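Local coordinates for putative thiosugar synthase (Amycolatopsis orientalis, PDB 4N6F), which probably builds the 2-thiosugar phosphate of a thiosugar natural product with sulfur from a carrier protein, and holds a hexose phosphate covalently in its ThiG-like TIM barrel, at residues R25-G29 against S212-N217; T79-S85 against I106-D112; K90-L94 against E127-L132; T119-T125 against P141-D146; G198-A204 against A232-A237. All coordinates share one frame; numbering follows the deposited sequence.

How the interactions relate
All five contacts belong to one TIM barrel. Interactions 1 and 2 are pairs of parallel strands in the same sheet, with centres about 14 Å apart, and both reach the bound sugar phosphate. Between its two segments, interaction 1 spans most of the chain, so interactions 2, 3 and 4 all fall within that span. Interaction 3 packs helix 90-104, which links the strands of interaction 2, against helix 122-134; interaction 4 joins the start of that second helix to strand 138-143. Interaction 5 lies in the outer helical layer, touching interaction 1 but about 32 Å, centre to centre, from interaction 3. Together they sample the sheet that lines the active site and the helices wrapped round it.

Interaction 1. Residues R25-G29 against S212-N217; sequences RILVG and SATLVN. With F6R (fructose -6-phosphate), chain F.
Leu27 is held against strand 213-216 through both of its backbone polar atoms, its N donating to Thr214 O at 2.8 Å and its O accepting from Val216 N at 2.9 Å. Thr214 N to Arg25 O and Gly29 N to Val216 O continue this parallel ladder. On one face of the sheet Leu27 CB rests on Leu215 CG at 3.9 Å; on the other, Ile26 CG2 meets Val216 CG2 at 4.0 Å as the two side chains cross obliquely. The Arg25 chain bends at its second torsion (chi2 -69°), which carries NH1 round to an in-plane lone pair of Ser212 O at 2.8 Å. Arg25 O also accepts a hydrogen bond from a water, at 2.7 Å, that is itself hydrogen-bonded to Thr214 OG1. At the far end Asn217 ND2 donates to O5 of the sugar phosphate at 3.1 Å, and its backbone N reaches phosphate oxygen O2P more weakly. Tyr33 OH bonds Asn217 OD1, helping to fix the rotation of the amide, while Gly29 CA lies 3.7 Å from sugar O2. First and last strands joined in this way close a TIM barrel, whose C-terminal strand ends carry the ligand site.

Interaction 2. Residues T79-S85 against I106-D112; sequences TWIGTTS and IEILKLD. With F6R (fructose -6-phosphate), chain F.
Thr79 opens the pairing: its side chain crosses that of Ile108 at about a right angle, CG2 meeting CD1. Trp80 CB then meets Ile106 CD1, which sits at the edge of the indole. Ile81 CG2 presses on Ile108 CG2 at 3.6 Å. Gly82 uses both backbone polar atoms, donating to Ile108 O and accepting from Lys110 N at 2.7 Å. Thr83 lies beside the Lys110 chain, pointing the same way; its OG1 accepts from Ser85 N at 3.0 Å in an ST turn and also bonds Glu31. Thr84 OG1, placed between its backbone N and carbonyl carbon (chi1 68°), accepts from Asp112 N at 2.7 Å. Ser85 CB ends the walk 3.5 Å from Asp112 OD2, whose partner oxygen OD1 forms a salt bridge with Arg162. Extended until its last torsion, Lys110 turns there (chi4 -79°) to a covalent bond from NZ to sugar C1 of 1.5 Å. Helix 90-104 connects the two strands as a beta-alpha-beta crossover and packs on Leu109; strand 50-52 flanks 79-83, and strand 138-143 flanks 108-111.

Interaction 3. Residues K90-L94 against E127-L132; sequences KESAL and EAAREL
Leu94 overlaps Ala128 and Leu132 of helix 122-134 with its CD2 methyl. CD2 lies 3.7 Å from Leu132 CG, the two leucines meeting at a slant, and 4.2 Å from Ala128 CB. The other branch, CD1, comes within 3.3 Å of Glu131 OE1, with the glutamate chain crossing the leucine at about a right angle. The same OE1 forms a salt bridge with Arg98, one turn further along the helix of Leu94. A turn earlier, Lys90 runs out almost fully extended through its first three torsions, so that CE slides over Glu127 CB at 3.6 Å. A bend at the last torsion (chi4 -99°) then raises NZ toward Glu127 OE1, at 3.3 Å, in a long and weak salt bridge. Glu131 OE2, 4.5 Å from Lys90 NZ, is beyond a salt bridge but of the opposite charge. The segment axes run 10.3 Å apart at an angle of 27°, and Leu132 continues inward to Leu109 and Leu111 of the sheet. The chemistry is thus graded from leucine and alanine beneath to charged groups toward the outside, where the weak lysine bond probably adds less to the hold than the apolar overlap does.

Interaction 4. Residues T119-T125 against P141-D146; sequences TPDNAGT and PFILPD
Pro120 lies over one face of the Phe142 ring, offset toward its rim, with CG 3.9 Å from the ring centroid and 21° off the normal. In this CH-pi contact the two side chains cross at a slant. Thr119 CG2 is set at about a right angle to Leu144 and fits between the two branches of its fork, 3.7 Å from CD1. Thr125 likewise stands across Pro141, CG2 meeting CB at 3.6 Å. With CG2 of Thr125 opposite its backbone N, the hydroxyl lies beside that N (chi1 -64°), and OG1 reaches back to Asp121 O at 2.8 Å. It approaches from 53° above the carbonyl plane, and Asp121 O accepts from Thr125 N as well. The side chain of Asn122 crosses that of Ile143 at about a right angle, beside the backbone of Leu144. Pro120 CB also touches Phe142 O at 3.4 Å. Between the segments a water donates to both Thr125 OG1 and Phe142 O, at 2.7 Å from each. Asp121 caps helix 122-134, its OD1 taking a weak bond from Gly124 N, and Phe142 goes on to touch the bound sugar phosphate. Chemically, apolar and CH-pi contact joins the helix start and the loop before it to the end of strand 138-143 and the residue that follows, while a bridging water links the Thr125 hydroxyl to the Phe142 carbonyl.

Interaction 5. Residues G198-A204 against A232-A237; sequences GSARHVA and AMRQAA
Ala232 O, which accepts from Ala236 N at 2.9 Å, is also touched by Ala200 CB from the other helix, at 3.9 Å. The same methyl meets Ala236 CB at 3.8 Å, and Ala236 CB in turn lies only 3.2 Å from Ala200 O, so small residues let the backbones close up. Val203 works further along: its CG1 is opposite the backbone N (chi1 169°) and sits over Ala237, 3.7 Å from CB, while CG2 meets Met233 CG, the two side chains crossing at about a right angle. Helices 200-208 and 226-245 are neighbours in the outer layer of the TIM barrel, and their short segments lie 8.0 Å apart at 24°. Met233, extended beyond CG, sends CE to Ser199 C at 3.6 Å, at the N-cap of helix 200-208. Its side chain also packs on Val216 and Ile26 of the sheet. At the dimer contact, Glu208 of the second subunit accepts from Ser199 OG and forms a salt bridge with Arg201.

Interaction 1. Residues R25-G29 against S212-N217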
# COMPACT_ATOMS: atom_id res chain seq x y z
N ARG A 25 0.36 13.03 -5.15
CA ARG A 25 1.41 12.03 -5.08
C ARG A 25 1.35 11.00 -6.21
O ARG A 25 2.18 10.10 -6.27
CB ARG A 25 1.31 11.32 -3.74
CG ARG A 25 1.38 12.25 -2.55
CD ARG A 25 2.78 12.81 -2.46
NE ARG A 25 2.92 13.81 -1.41
CZ ARG A 25 4.08 14.13 -0.84
NH1 ARG A 25 5.21 13.54 -1.20
NH2 ARG A 25 4.09 15.05 0.12
N ILE A 26 0.34 11.12 -7.06
CA ILE A 26 0.21 10.29 -8.25
C ILE A 26 0.28 11.21 -9.47
O ILE A 26 -0.49 12.16 -9.58
CB ILE A 26 -1.15 9.56 -8.28
CG1 ILE A 26 -1.29 8.60 -7.10
CG2 ILE A 26 -1.30 8.79 -9.57
CD1 ILE A 26 -0.29 7.46 -7.09
N LEU A 27 1.23 10.93 -10.36
CA LEU A 27 1.26 11.53 -11.68
C LEU A 27 0.73 10.48 -12.65
O LEU A 27 1.01 9.29 -12.49
CB LEU A 27 2.68 11.94 -12.09
CG LEU A 27 3.40 13.01 -11.27
CD1 LEU A 27 4.85 13.13 -11.71
CD2 LEU A 27 2.76 14.35 -11.44
N VAL A 28 -0.05 10.91 -13.64
CA VAL A 28 -0.60 10.00 -14.63
C VAL A 28 -0.02 10.30 -15.99
O VAL A 28 -0.17 11.41 -16.51
CB VAL A 28 -2.13 10.07 -14.70
CG1 VAL A 28 -2.65 9.04 -15.68
CG2 VAL A 28 -2.74 9.83 -13.33
N GLY A 29 0.65 9.30 -16.57
CA GLY A 29 1.30 9.45 -17.86
C GLY A 29 0.27 9.22 -18.94
O GLY A 29 0.14 8.11 -19.46
N SER A 212 8.79 10.86 -3.43
CA SER A 212 7.85 11.96 -3.23
C SER A 212 6.57 11.70 -4.01
O SER A 212 5.52 12.26 -3.68
CB SER A 212 8.46 13.28 -3.69
OG SER A 212 9.56 13.62 -2.88
N ALA A 213 6.67 10.87 -5.05
CA ALA A 213 5.52 10.56 -5.88
C ALA A 213 5.80 9.36 -6.77
O ALA A 213 6.94 8.85 -6.84
CB ALA A 213 5.15 11.77 -6.75
N THR A 214 4.75 8.92 -7.45
CA THR A 214 4.80 7.82 -8.38
C THR A 214 4.11 8.23 -9.67
O THR A 214 3.07 8.89 -9.64
CB THR A 214 4.08 6.60 -7.80
OG1 THR A 214 4.65 6.28 -6.53
CG2 THR A 214 4.22 5.39 -8.70
N LEU A 215 4.68 7.84 -10.81
CA LEU A 215 4.04 8.08 -12.09
C LEU A 215 3.53 6.74 -12.59
O LEU A 215 4.29 5.78 -12.67
CB LEU A 215 4.98 8.71 -13.10
CG LEU A 215 4.29 9.18 -14.39
CD1 LEU A 215 4.98 10.42 -14.97
CD2 LEU A 215 4.21 8.09 -15.45
N VAL A 216 2.26 6.70 -12.89
CA VAL A 216 1.62 5.51 -13.38
C VAL A 216 0.97 5.76 -14.72
O VAL A 216 0.58 6.84 -15.02
CB VAL A 216 0.60 4.96 -12.39
CG1 VAL A 216 1.27 4.68 -11.08
CG2 VAL A 216 -0.55 5.89 -12.20
N ASN A 217 0.99 4.73 -15.55
CA ASN A 217 0.36 4.71 -16.85
C ASN A 217 -0.32 3.38 -17.19
O ASN A 217 -1.50 3.27 -17.12
CB ASN A 217 1.39 5.07 -17.91
CG ASN A 217 0.83 5.00 -19.32
OD1 ASN A 217 -0.32 4.77 -19.51
ND2 ASN A 217 1.66 5.21 -20.28
C1 F6R F . 6.89 9.34 -19.85
C2 F6R F . 5.64 8.50 -19.85
C3 F6R F . 5.67 7.01 -20.04
C4 F6R F . 6.12 6.37 -18.72
C5 F6R F . 5.80 4.87 -18.68
C6 F6R F . 5.72 4.37 -17.26
O2 F6R F . 4.55 9.04 -19.65
O3 F6R F . 6.50 6.56 -21.11
O4 F6R F . 7.53 6.54 -18.57
O5 F6R F . 4.55 4.59 -19.32
O6 F6R F . 5.59 2.95 -17.29
P F6R F . 4.20 2.20 -17.08
O1P F6R F . 3.49 2.40 -18.38
O2P F6R F . 3.51 2.86 -15.91
O3P F6R F . 4.67 0.81 -16.75
O HOH W 1 2.94 7.84 -4.94

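Interaction 2. Residues T79-S85 against I106-D112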
# COMPACT_ATOMS: atom_id res chain seq x y z
N THR A 79 -1.08 21.98 -12.99
CA THR A 79 0.16 22.47 -13.57
C THR A 79 0.38 21.74 -14.89
O THR A 79 0.37 20.50 -14.93
CB THR A 79 1.36 22.21 -12.64
OG1 THR A 79 1.15 22.91 -11.41
CG2 THR A 79 2.66 22.69 -13.27
N TRP A 80 0.59 22.49 -15.96
CA TRP A 80 0.82 21.90 -17.28
C TRP A 80 2.30 21.67 -17.49
O TRP A 80 3.11 22.56 -17.27
CB TRP A 80 0.30 22.82 -18.40
CG TRP A 80 -1.20 22.96 -18.45
CD1 TRP A 80 -2.05 22.99 -17.40
CD2 TRP A 80 -2.00 23.13 -19.63
NE1 TRP A 80 -3.35 23.15 -17.84
CE2 TRP A 80 -3.34 23.23 -19.21
CE3 TRP A 80 -1.71 23.19 -20.99
CZ2 TRP A 80 -4.40 23.41 -20.10
CZ3 TRP A 80 -2.76 23.36 -21.89
CH2 TRP A 80 -4.09 23.46 -21.44
N ILE A 81 2.66 20.47 -17.93
CA ILE A 81 4.06 20.20 -18.24
C ILE A 81 4.16 19.50 -19.59
O ILE A 81 3.32 18.68 -19.94
CB ILE A 81 4.76 19.39 -17.12
CG1 ILE A 81 4.33 17.92 -17.09
CG2 ILE A 81 4.50 20.03 -15.76
CD1 ILE A 81 5.30 17.06 -16.31
N GLY A 82 5.20 19.84 -20.34
CA GLY A 82 5.43 19.20 -21.62
C GLY A 82 6.16 17.89 -21.48
O GLY A 82 6.59 17.51 -20.38
N THR A 83 6.31 17.21 -22.60
CA THR A 83 6.99 15.93 -22.63
C THR A 83 7.81 15.75 -23.91
O THR A 83 7.49 16.35 -24.95
CB THR A 83 5.99 14.77 -22.48
OG1 THR A 83 6.68 13.53 -22.60
CG2 THR A 83 4.90 14.84 -23.54
N THR A 84 8.87 14.95 -23.82
CA THR A 84 9.66 14.54 -24.99
C THR A 84 9.56 13.03 -25.23
O THR A 84 10.35 12.47 -26.00
CB THR A 84 11.16 14.88 -24.81
OG1 THR A 84 11.71 14.06 -23.78
CG2 THR A 84 11.37 16.34 -24.47
N SER A 85 8.60 12.36 -24.59
CA SER A 85 8.52 10.89 -24.66
C SER A 85 8.18 10.34 -26.06
O SER A 85 8.39 9.15 -26.31
CB SER A 85 7.54 10.34 -23.62
OG SER A 85 6.21 10.68 -23.94
N ILE A 106 5.55 27.03 -22.18
CA ILE A 106 5.70 26.06 -21.10
C ILE A 106 7.18 25.76 -20.91
O ILE A 106 7.87 25.37 -21.86
CB ILE A 106 4.92 24.77 -21.39
CG1 ILE A 106 3.42 25.02 -21.19
CG2 ILE A 106 5.37 23.63 -20.48
CD1 ILE A 106 2.53 23.92 -21.74
N GLU A 107 7.67 25.94 -19.69
CA GLU A 107 9.09 25.76 -19.37
C GLU A 107 9.37 24.53 -18.50
O GLU A 107 10.53 24.20 -18.26
CB GLU A 107 9.65 27.03 -18.70
CG GLU A 107 10.11 28.09 -19.71
CD GLU A 107 10.24 29.49 -19.14
OE1 GLU A 107 9.29 29.97 -18.47
OE2 GLU A 107 11.28 30.14 -19.37
N ILE A 108 8.34 23.84 -18.03
CA ILE A 108 8.54 22.62 -17.25
C ILE A 108 8.36 21.40 -18.15
O ILE A 108 7.34 21.28 -18.85
CB ILE A 108 7.55 22.52 -16.08
CG1 ILE A 108 7.62 23.77 -15.22
CG2 ILE A 108 7.84 21.28 -15.24
CD1 ILE A 108 6.43 23.91 -14.29
N LEU A 109 9.32 20.49 -18.08
CA LEU A 109 9.46 19.43 -19.06
C LEU A 109 9.69 18.04 -18.47
O LEU A 109 10.63 17.82 -17.69
CB LEU A 109 10.62 19.76 -20.00
CG LEU A 109 10.81 18.81 -21.18
CD1 LEU A 109 9.73 19.04 -22.23
CD2 LEU A 109 12.20 18.98 -21.79
N LYS A 110 8.83 17.11 -18.88
CA LYS A 110 9.04 15.69 -18.64
C LYS A 110 10.00 15.25 -19.69
O LYS A 110 9.65 15.14 -20.86
CB LYS A 110 7.68 14.98 -18.67
CG LYS A 110 7.73 13.47 -18.61
CD LYS A 110 6.32 12.89 -18.61
CE LYS A 110 6.30 11.36 -18.52
NZ LYS A 110 6.57 10.79 -19.85
N LEU A 111 11.26 15.05 -19.30
CA LEU A 111 12.33 14.78 -20.25
C LEU A 111 12.59 13.30 -20.34
O LEU A 111 12.94 12.66 -19.33
CB LEU A 111 13.60 15.51 -19.83
CG LEU A 111 14.86 15.25 -20.66
CD1 LEU A 111 14.68 15.71 -22.10
CD2 LEU A 111 16.05 15.94 -20.01
N ASP A 112 12.42 12.76 -21.54
CA ASP A 112 12.63 11.35 -21.82
C ASP A 112 13.54 11.22 -23.04
O ASP A 112 13.27 11.80 -24.11
CB ASP A 112 11.28 10.67 -22.10
CG ASP A 112 10.48 10.42 -20.83
OD1 ASP A 112 10.94 9.64 -19.99
OD2 ASP A 112 9.38 10.99 -20.69
C1 F6R F . 6.89 9.34 -19.85
C2 F6R F . 5.64 8.50 -19.85
C3 F6R F . 5.67 7.01 -20.04
C4 F6R F . 6.12 6.37 -18.72
C5 F6R F . 5.80 4.87 -18.68
C6 F6R F . 5.72 4.37 -17.26
O2 F6R F . 4.55 9.04 -19.65
O3 F6R F . 6.50 6.56 -21.11
O4 F6R F . 7.53 6.54 -18.57
O5 F6R F . 4.55 4.59 -19.32
O6 F6R F . 5.59 2.95 -17.29
P F6R F . 4.20 2.20 -17.08
O1P F6R F . 3.49 2.40 -18.38
O2P F6R F . 3.51 2.86 -15.91
O3P F6R F . 4.67 0.81 -16.75

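Interaction 3. Residues K90-L94 against E127-L132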
# COMPACT_ATOMS: atom_id res chain seq x y z
N LYS A 90 17.95 11.84 -28.95
CA LYS A 90 18.30 13.01 -28.14
C LYS A 90 18.01 14.31 -28.87
O LYS A 90 17.42 15.23 -28.30
CB LYS A 90 19.78 12.95 -27.75
CG LYS A 90 20.36 14.28 -27.30
CD LYS A 90 21.66 14.11 -26.53
CE LYS A 90 22.38 15.44 -26.38
NZ LYS A 90 23.48 15.62 -27.37
N GLU A 91 18.43 14.39 -30.13
CA GLU A 91 18.22 15.59 -30.95
C GLU A 91 16.75 15.95 -31.02
O GLU A 91 16.36 17.11 -30.88
CB GLU A 91 18.77 15.38 -32.38
N SER A 92 15.93 14.93 -31.24
CA SER A 92 14.48 15.12 -31.37
C SER A 92 13.87 15.62 -30.05
O SER A 92 12.97 16.47 -30.06
CB SER A 92 13.82 13.82 -31.83
OG SER A 92 12.42 13.98 -31.97
N ALA A 93 14.37 15.09 -28.93
CA ALA A 93 13.94 15.53 -27.60
C ALA A 93 14.29 16.99 -27.36
O ALA A 93 13.46 17.76 -26.86
CB ALA A 93 14.55 14.64 -26.51
N LEU A 94 15.51 17.38 -27.72
CA LEU A 94 15.93 18.78 -27.61
C LEU A 94 15.04 19.70 -28.44
O LEU A 94 14.64 20.77 -27.99
CB LEU A 94 17.39 18.97 -28.03
CG LEU A 94 18.41 18.37 -27.07
CD1 LEU A 94 19.79 18.35 -27.72
CD2 LEU A 94 18.44 19.15 -25.75
N GLU A 127 23.25 14.62 -21.04
CA GLU A 127 23.65 15.59 -22.06
C GLU A 127 22.48 16.51 -22.43
O GLU A 127 22.63 17.73 -22.46
CB GLU A 127 24.13 14.89 -23.34
CG GLU A 127 25.46 14.16 -23.21
CD GLU A 127 25.71 13.21 -24.38
OE1 GLU A 127 25.27 13.52 -25.52
OE2 GLU A 127 26.34 12.15 -24.16
N ALA A 128 21.32 15.92 -22.69
CA ALA A 128 20.12 16.70 -23.01
C ALA A 128 19.75 17.63 -21.85
O ALA A 128 19.41 18.80 -22.07
CB ALA A 128 18.95 15.77 -23.34
N ALA A 129 19.85 17.12 -20.63
CA ALA A 129 19.50 17.92 -19.45
C ALA A 129 20.36 19.17 -19.34
O ALA A 129 19.84 20.27 -19.18
CB ALA A 129 19.59 17.08 -18.18
N ARG A 130 21.67 19.00 -19.43
CA ARG A 130 22.60 20.15 -19.37
C ARG A 130 22.32 21.19 -20.44
O ARG A 130 22.34 22.39 -20.18
CB ARG A 130 24.05 19.67 -19.49
CG ARG A 130 24.57 19.00 -18.23
CD ARG A 130 25.92 18.34 -18.46
NE ARG A 130 26.44 17.76 -17.22
CZ ARG A 130 27.35 16.79 -17.14
NH1 ARG A 130 27.88 16.25 -18.24
NH2 ARG A 130 27.74 16.35 -15.95
N GLU A 131 22.05 20.74 -21.66
CA GLU A 131 21.76 21.67 -22.75
C GLU A 131 20.45 22.43 -22.49
O GLU A 131 20.39 23.65 -22.68
CB GLU A 131 21.69 20.93 -24.07
CG GLU A 131 21.91 21.80 -25.29
CD GLU A 131 22.04 20.98 -26.56
OE1 GLU A 131 21.28 21.25 -27.51
OE2 GLU A 131 22.90 20.06 -26.60
N LEU A 132 19.41 21.73 -22.04
CA LEU A 132 18.14 22.40 -21.72
C LEU A 132 18.21 23.28 -20.48
O LEU A 132 17.54 24.31 -20.42
CB LEU A 132 17.00 21.39 -21.62
CG LEU A 132 16.64 20.75 -22.97
CD1 LEU A 132 15.61 19.66 -22.81
CD2 LEU A 132 16.14 21.80 -23.96

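Interaction 4. Residues T119-T125 against P141-D146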
# COMPACT_ATOMS: atom_id res chain seq x y z
N THR A 119 14.13 1.94 -22.70
CA THR A 119 14.81 2.13 -21.43
C THR A 119 15.49 3.50 -21.48
O THR A 119 16.00 3.89 -22.53
CB THR A 119 15.84 0.99 -21.23
OG1 THR A 119 15.18 -0.16 -20.69
CG2 THR A 119 16.96 1.39 -20.31
N PRO A 120 15.49 4.24 -20.35
CA PRO A 120 16.18 5.52 -20.39
C PRO A 120 17.66 5.35 -20.73
O PRO A 120 18.30 4.44 -20.21
CB PRO A 120 16.03 6.07 -18.96
CG PRO A 120 14.88 5.34 -18.37
CD PRO A 120 14.79 4.02 -19.07
N ASP A 121 18.16 6.22 -21.60
CA ASP A 121 19.58 6.33 -21.94
C ASP A 121 20.19 7.38 -21.01
O ASP A 121 20.08 8.59 -21.25
CB ASP A 121 19.71 6.74 -23.42
CG ASP A 121 21.14 7.09 -23.83
OD1 ASP A 121 22.09 6.88 -23.04
OD2 ASP A 121 21.31 7.59 -24.96
N ASN A 122 20.84 6.91 -19.94
CA ASN A 122 21.34 7.80 -18.89
C ASN A 122 22.27 8.89 -19.38
O ASN A 122 22.06 10.07 -19.07
CB ASN A 122 22.03 7.00 -17.77
CG ASN A 122 21.03 6.40 -16.77
OD1 ASN A 122 21.41 5.99 -15.68
ND2 ASN A 122 19.75 6.36 -17.13
N ALA A 123 23.28 8.52 -20.16
CA ALA A 123 24.28 9.48 -20.65
C ALA A 123 23.66 10.50 -21.59
O ALA A 123 23.94 11.69 -21.49
CB ALA A 123 25.44 8.75 -21.34
N GLY A 124 22.83 10.03 -22.52
CA GLY A 124 22.09 10.94 -23.41
C GLY A 124 21.13 11.85 -22.66
O GLY A 124 20.96 13.02 -23.03
N THR A 125 20.49 11.33 -21.61
CA THR A 125 19.58 12.12 -20.78
C THR A 125 20.33 13.25 -20.08
O THR A 125 19.85 14.38 -20.01
CB THR A 125 18.87 11.22 -19.74
OG1 THR A 125 18.06 10.27 -20.42
CG2 THR A 125 18.00 12.04 -18.78
N PRO A 141 13.82 14.62 -15.58
CA PRO A 141 14.35 13.53 -16.39
C PRO A 141 14.07 12.14 -15.81
O PRO A 141 13.87 12.00 -14.60
CB PRO A 141 15.85 13.81 -16.44
CG PRO A 141 16.14 14.67 -15.25
CD PRO A 141 14.87 15.35 -14.85
N PHE A 142 14.08 11.15 -16.69
CA PHE A 142 13.83 9.75 -16.34
C PHE A 142 15.16 9.01 -16.50
O PHE A 142 15.81 9.14 -17.55
CB PHE A 142 12.78 9.19 -17.31
CG PHE A 142 12.20 7.85 -16.92
CD1 PHE A 142 12.14 7.42 -15.60
CD2 PHE A 142 11.64 7.04 -17.89
CE1 PHE A 142 11.57 6.20 -15.28
CE2 PHE A 142 11.08 5.81 -17.58
CZ PHE A 142 11.04 5.39 -16.27
N ILE A 143 15.57 8.30 -15.46
CA ILE A 143 16.82 7.53 -15.48
C ILE A 143 16.66 6.14 -14.87
O ILE A 143 15.75 5.90 -14.05
CB ILE A 143 17.97 8.25 -14.74
CG1 ILE A 143 17.66 8.45 -13.26
CG2 ILE A 143 18.27 9.59 -15.40
CD1 ILE A 143 18.88 8.73 -12.40
N LEU A 144 17.53 5.23 -15.30
CA LEU A 144 17.82 4.02 -14.56
C LEU A 144 18.53 4.40 -13.28
O LEU A 144 19.38 5.30 -13.30
CB LEU A 144 18.72 3.07 -15.38
CG LEU A 144 18.21 2.61 -16.74
CD1 LEU A 144 19.24 1.69 -17.40
CD2 LEU A 144 16.88 1.90 -16.61
N PRO A 145 18.20 3.71 -12.18
CA PRO A 145 18.79 4.08 -10.89
C PRO A 145 20.30 3.96 -10.94
O PRO A 145 20.85 2.86 -10.91
CB PRO A 145 18.17 3.08 -9.91
CG PRO A 145 17.64 1.96 -10.74
CD PRO A 145 17.28 2.56 -12.06
N ASP A 146 20.96 5.10 -11.07
CA ASP A 146 22.41 5.17 -11.08
C ASP A 146 22.80 6.46 -10.39
O ASP A 146 22.38 7.54 -10.77
CB ASP A 146 22.97 5.15 -12.50
CG ASP A 146 24.48 5.28 -12.51
OD1 ASP A 146 25.15 4.32 -12.10
OD2 ASP A 146 25.00 6.34 -12.92
O HOH W 2 15.46 9.66 -20.22

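Interaction 5. Residues G198-A204 against A232-A237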
# COMPACT_ATOMS: atom_id res chain seq x y z
N GLY A 198 2.40 -1.66 -11.28
CA GLY A 198 1.35 -2.61 -11.63
C GLY A 198 0.08 -2.43 -10.82
O GLY A 198 -1.02 -2.62 -11.34
N SER A 199 0.22 -2.09 -9.54
CA SER A 199 -0.93 -1.96 -8.64
C SER A 199 -0.63 -1.05 -7.45
O SER A 199 0.50 -0.59 -7.27
CB SER A 199 -1.35 -3.34 -8.14
OG SER A 199 -0.40 -3.86 -7.22
N ALA A 200 -1.66 -0.84 -6.63
CA ALA A 200 -1.58 0.05 -5.48
C ALA A 200 -0.47 -0.29 -4.48
O ALA A 200 0.10 0.61 -3.87
CB ALA A 200 -2.92 0.09 -4.77
N ARG A 201 -0.18 -1.57 -4.29
CA ARG A 201 0.86 -1.97 -3.35
C ARG A 201 2.25 -1.49 -3.77
O ARG A 201 3.08 -1.26 -2.92
CB ARG A 201 0.87 -3.48 -3.13
CG ARG A 201 1.55 -4.29 -4.22
CD ARG A 201 1.70 -5.74 -3.78
NE ARG A 201 2.34 -6.55 -4.81
CZ ARG A 201 1.70 -7.25 -5.75
NH1 ARG A 201 2.40 -7.96 -6.63
NH2 ARG A 201 0.37 -7.26 -5.81
N HIS A 202 2.48 -1.37 -5.08
CA HIS A 202 3.75 -0.85 -5.60
C HIS A 202 3.90 0.64 -5.28
O HIS A 202 5.00 1.12 -4.98
CB HIS A 202 3.86 -1.06 -7.11
CG HIS A 202 3.87 -2.50 -7.54
ND1 HIS A 202 4.36 -3.53 -6.75
CD2 HIS A 202 3.48 -3.08 -8.70
CE1 HIS A 202 4.25 -4.67 -7.41
NE2 HIS A 202 3.73 -4.43 -8.59
N VAL A 203 2.79 1.37 -5.37
CA VAL A 203 2.77 2.79 -5.03
C VAL A 203 3.09 2.96 -3.55
O VAL A 203 3.97 3.74 -3.21
CB VAL A 203 1.42 3.44 -5.38
CG1 VAL A 203 1.31 4.84 -4.80
CG2 VAL A 203 1.24 3.49 -6.88
N ALA A 204 2.40 2.23 -2.68
CA ALA A 204 2.69 2.28 -1.24
C ALA A 204 4.17 1.98 -0.98
O ALA A 204 4.80 2.66 -0.18
CB ALA A 204 1.82 1.30 -0.47
N ALA A 232 -7.59 3.72 -6.04
CA ALA A 232 -6.81 2.90 -5.14
C ALA A 232 -5.38 3.41 -5.00
O ALA A 232 -4.81 3.38 -3.92
CB ALA A 232 -6.79 1.47 -5.64
N MET A 233 -4.81 3.87 -6.10
CA MET A 233 -3.45 4.38 -6.10
C MET A 233 -3.31 5.72 -5.35
O MET A 233 -2.31 5.93 -4.66
CB MET A 233 -2.94 4.49 -7.53
CG MET A 233 -2.52 3.13 -8.06
SD MET A 233 -1.93 3.22 -9.74
CE MET A 233 -1.27 1.56 -9.89
N ARG A 234 -4.31 6.60 -5.48
CA ARG A 234 -4.34 7.83 -4.69
C ARG A 234 -4.26 7.49 -3.21
O ARG A 234 -3.46 8.06 -2.47
CB ARG A 234 -5.62 8.64 -4.94
CG ARG A 234 -5.47 10.11 -4.56
CD ARG A 234 -6.59 10.66 -3.69
NE ARG A 234 -7.79 10.99 -4.44
CZ ARG A 234 -8.38 12.19 -4.49
NH1 ARG A 234 -7.89 13.25 -3.85
NH2 ARG A 234 -9.49 12.34 -5.20
N GLN A 235 -5.09 6.54 -2.79
CA GLN A 235 -5.15 6.14 -1.39
C GLN A 235 -3.85 5.51 -0.95
O GLN A 235 -3.38 5.78 0.15
CB GLN A 235 -6.30 5.15 -1.16
CG GLN A 235 -7.68 5.76 -1.36
CD GLN A 235 -7.94 6.93 -0.43
OE1 GLN A 235 -8.55 7.93 -0.82
NE2 GLN A 235 -7.46 6.82 0.79
N ALA A 236 -3.28 4.67 -1.80
CA ALA A 236 -2.04 3.97 -1.50
C ALA A 236 -0.85 4.92 -1.35
O ALA A 236 0.04 4.68 -0.53
CB ALA A 236 -1.75 2.93 -2.57
N ALA A 237 -0.84 5.97 -2.16
CA ALA A 237 0.21 6.98 -2.10
C ALA A 237 0.15 7.72 -0.77
O ALA A 237 1.17 7.95 -0.13
CB ALA A 237 0.04 7.97 -3.26